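Local coordinates for esterase TesA (Pseudomonas aeruginosa, PDB 4JGG), which hydrolyses carboxylic esters, favouring Tween detergents and short-chain p-nitrophenyl esters, and has lysophospholipase and weak palmitoyl-CoA thioesterase activity, at residues F163-G168 and Q186-E191. Numbering follows the deposited sequence.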
ATOM      1  N   PHE A 163       0.653  -7.436  -3.696  1.00 15.42           N
ATOM      2  CA  PHE A 163      -0.149  -6.337  -4.228  1.00 12.64           C
ATOM      3  C   PHE A 163       0.056  -6.196  -5.729  1.00 11.91           C
ATOM      4  O   PHE A 163      -0.863  -5.856  -6.455  1.00 12.56           O
ATOM      5  CB  PHE A 163       0.218  -5.037  -3.493  1.00 12.84           C
ATOM      6  CG  PHE A 163      -0.424  -3.790  -4.047  1.00 12.26           C
ATOM      7  CD1 PHE A 163      -1.764  -3.774  -4.403  1.00 13.81           C
ATOM      8  CD2 PHE A 163       0.308  -2.605  -4.148  1.00 12.96           C
ATOM      9  CE1 PHE A 163      -2.361  -2.619  -4.890  1.00 11.26           C
ATOM     10  CE2 PHE A 163      -0.284  -1.440  -4.627  1.00 10.88           C
ATOM     11  CZ  PHE A 163      -1.617  -1.444  -4.993  1.00 14.66           C
ATOM     12  N   LEU A 164       1.256  -6.491  -6.209  1.00 14.29           N
ATOM     13  CA  LEU A 164       1.534  -6.285  -7.623  1.00 11.35           C
ATOM     14  C   LEU A 164       1.378  -7.578  -8.417  1.00 15.03           C
ATOM     15  O   LEU A 164       1.944  -7.728  -9.497  1.00 11.79           O
ATOM     16  CB  LEU A 164       2.926  -5.681  -7.820  1.00 14.27           C
ATOM     17  CG  LEU A 164       3.217  -4.460  -6.948  1.00 16.04           C
ATOM     18  CD1 LEU A 164       4.654  -3.992  -7.182  1.00 18.29           C
ATOM     19  CD2 LEU A 164       2.238  -3.336  -7.236  1.00 13.41           C
ATOM     20  N   GLU A 165       0.595  -8.513  -7.890  1.00 16.14           N
ATOM     21  CA  GLU A 165       0.361  -9.750  -8.625  1.00 14.27           C
ATOM     22  C   GLU A 165      -0.214  -9.468 -10.006  1.00 13.83           C
ATOM     23  O   GLU A 165      -1.176  -8.726 -10.142  1.00 13.30           O
ATOM     24  CB  GLU A 165      -0.556 -10.687  -7.853  1.00 18.05           C
ATOM     25  CG  GLU A 165      -0.898 -11.954  -8.619  1.00 16.60           C
ATOM     26  CD  GLU A 165      -1.749 -12.905  -7.807  1.00 17.85           C
ATOM     27  OE1 GLU A 165      -1.892 -12.674  -6.585  1.00 22.06           O
ATOM     28  OE2 GLU A 165      -2.275 -13.875  -8.399  1.00 15.95           O
ATOM     29  N   GLY A 166       0.387 -10.067 -11.034  1.00 16.41           N
ATOM     30  CA  GLY A 166      -0.089  -9.907 -12.394  1.00 11.73           C
ATOM     31  C   GLY A 166       0.214  -8.542 -12.988  1.00 19.77           C
ATOM     32  O   GLY A 166      -0.217  -8.228 -14.103  1.00 17.63           O
ATOM     33  N   VAL A 167       0.949  -7.715 -12.243  1.00 20.04           N
ATOM     34  CA  VAL A 167       1.366  -6.409 -12.747  1.00 16.61           C
ATOM     35  C   VAL A 167       2.886  -6.337 -12.875  1.00 19.71           C
ATOM     36  O   VAL A 167       3.407  -6.047 -13.950  1.00 16.03           O
ATOM     37  CB  VAL A 167       0.857  -5.246 -11.850  1.00 15.82           C
ATOM     38  CG1 VAL A 167       1.429  -3.911 -12.323  1.00 13.52           C
ATOM     39  CG2 VAL A 167      -0.668  -5.218 -11.836  1.00 13.79           C
ATOM     40  N   GLY A 168       3.579  -6.610 -11.772  1.00 17.45           N
ATOM     41  CA  GLY A 168       5.029  -6.580 -11.735  1.00 19.65           C
ATOM     42  C   GLY A 168       5.668  -7.501 -12.753  1.00 22.22           C
ATOM     43  O   GLY A 168       5.302  -8.680 -12.868  1.00 21.07           O
ATOM     44  N   GLN A 186      -4.130  -0.450 -13.446  1.00 15.79           N
ATOM     45  CA  GLN A 186      -4.885   0.107 -12.314  1.00 14.65           C
ATOM     46  C   GLN A 186      -6.072  -0.755 -11.874  1.00 13.86           C
ATOM     47  O   GLN A 186      -6.276  -0.968 -10.669  1.00 11.09           O
ATOM     48  CB  GLN A 186      -5.299   1.564 -12.573  1.00 12.38           C
ATOM     49  CG  GLN A 186      -4.140   2.518 -12.891  1.00 15.37           C
ATOM     50  CD  GLN A 186      -3.059   2.525 -11.821  1.00 13.71           C
ATOM     51  OE1 GLN A 186      -3.322   2.811 -10.657  1.00 13.06           O
ATOM     52  NE2 GLN A 186      -1.837   2.206 -12.217  1.00 16.08           N
ATOM     53  N   PRO A 187      -6.861  -1.260 -12.844  1.00 16.23           N
ATOM     54  CA  PRO A 187      -7.905  -2.225 -12.491  1.00 11.89           C
ATOM     55  C   PRO A 187      -7.363  -3.411 -11.710  1.00 12.26           C
ATOM     56  O   PRO A 187      -7.953  -3.773 -10.695  1.00 10.30           O
ATOM     57  CB  PRO A 187      -8.432  -2.667 -13.856  1.00 11.66           C
ATOM     58  CG  PRO A 187      -8.297  -1.467 -14.693  1.00 13.71           C
ATOM     59  CD  PRO A 187      -7.004  -0.804 -14.241  1.00 15.85           C
ATOM     60  N   ARG A 188      -6.245  -3.986 -12.162  1.00 12.97           N
ATOM     61  CA  ARG A 188      -5.673  -5.159 -11.508  1.00 14.19           C
ATOM     62  C   ARG A 188      -5.195  -4.857 -10.090  1.00 12.07           C
ATOM     63  O   ARG A 188      -5.430  -5.640  -9.175  1.00 12.22           O
ATOM     64  CB  ARG A 188      -4.516  -5.749 -12.320  1.00 12.19           C
ATOM     65  CG  ARG A 188      -3.936  -7.004 -11.679  1.00 13.59           C
ATOM     66  CD  ARG A 188      -4.921  -8.158 -11.780  1.00 14.56           C
ATOM     67  NE  ARG A 188      -4.634  -9.263 -10.867  1.00 14.07           N
ATOM     68  CZ  ARG A 188      -4.012 -10.383 -11.220  1.00 13.54           C
ATOM     69  NH1 ARG A 188      -3.586 -10.544 -12.461  1.00  9.33           N
ATOM     70  NH2 ARG A 188      -3.802 -11.335 -10.325  1.00 14.24           N
ATOM     71  N   LEU A 189      -4.500  -3.737  -9.913  1.00 14.08           N
ATOM     72  CA  LEU A 189      -4.193  -3.261  -8.559  1.00 13.16           C
ATOM     73  C   LEU A 189      -5.449  -3.287  -7.682  1.00 11.19           C
ATOM     74  O   LEU A 189      -5.422  -3.828  -6.580  1.00 12.07           O
ATOM     75  CB  LEU A 189      -3.554  -1.864  -8.592  1.00  9.85           C
ATOM     76  CG  LEU A 189      -2.177  -1.838  -9.268  1.00 14.10           C
ATOM     77  CD1 LEU A 189      -1.569  -0.419  -9.310  1.00 11.00           C
ATOM     78  CD2 LEU A 189      -1.229  -2.809  -8.559  1.00  9.87           C
ATOM     79  N   LEU A 190      -6.554  -2.715  -8.165  1.00 15.09           N
ATOM     80  CA  LEU A 190      -7.798  -2.712  -7.384  1.00 11.46           C
ATOM     81  C   LEU A 190      -8.316  -4.119  -7.126  1.00 12.73           C
ATOM     82  O   LEU A 190      -8.742  -4.433  -6.011  1.00 12.27           O
ATOM     83  CB  LEU A 190      -8.887  -1.854  -8.046  1.00 12.21           C
ATOM     84  CG  LEU A 190     -10.294  -1.901  -7.431  1.00 14.63           C
ATOM     85  CD1 LEU A 190     -10.335  -1.361  -6.006  1.00 14.37           C
ATOM     86  CD2 LEU A 190     -11.255  -1.130  -8.324  1.00 12.10           C
ATOM     87  N   GLU A 191      -8.293  -4.956  -8.160  1.00 11.94           N
ATOM     88  CA  GLU A 191      -8.630  -6.368  -8.001  1.00 12.80           C
ATOM     89  C   GLU A 191      -7.818  -7.006  -6.876  1.00 13.53           C
ATOM     90  O   GLU A 191      -8.335  -7.803  -6.092  1.00 13.95           O
ATOM     91  CB  GLU A 191      -8.411  -7.142  -9.310  1.00 14.93           C
ATOM     92  CG  GLU A 191      -8.406  -8.660  -9.123  1.00 17.21           C
ATOM     93  CD  GLU A 191      -8.371  -9.454 -10.433  1.00 17.36           C
ATOM     94  OE1 GLU A 191      -8.537  -8.870 -11.529  1.00 14.56           O
ATOM     95  OE2 GLU A 191      -8.164 -10.679 -10.358  1.00 17.33           O
TER
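In this SGNH-hydrolase (GDSL) alpha/beta/alpha fold, the loop after edge strand 158-160 packs on the first turns of the last helix, 186-197. The 17 residues between the two segments form no helix or strand and include Asp177 and His180, catalytic by similarity. The apolar part centres on Leu189. Its methyl CD2 lies over one face of the Phe163 ring, toward its rim. This is a CH-pi contact, with CD2 4.0 Å from the ring centroid. The same methyl meets Leu164 CD2 at 3.7 Å, the two side chains running side by side. Trp43 meets the Phe163 ring edge-to-face and also touches Leu189. Val167 passes Arg188 in the opposite direction, its CG2 3.7 Å from Arg188 CG.

The polar part lies on the more exposed side, at Glu165 and Arg188. Arg188 bends at chi2 (70°), and one guanidinium face lies beneath Glu165 O and, nearer the rim, Gly166 N. NE of Arg188 donates a hydrogen bond to Asn192 OD1, one turn along the helix; Asn192 ND2 donates to the carbonyls of Phe163 and Glu165. The extended Glu165 side chain forms a salt bridge, OE2 to Arg188 NH2 at 3.5 Å. No hydrogen bond joins the two side chains, whose carboxylate and guanidinium planes are 58° apart. Glu191 OE2 adds a long one to Arg188 NE, well out of the guanidinium plane. Glu165 O sits 3.4 Å above that plane, over its centre.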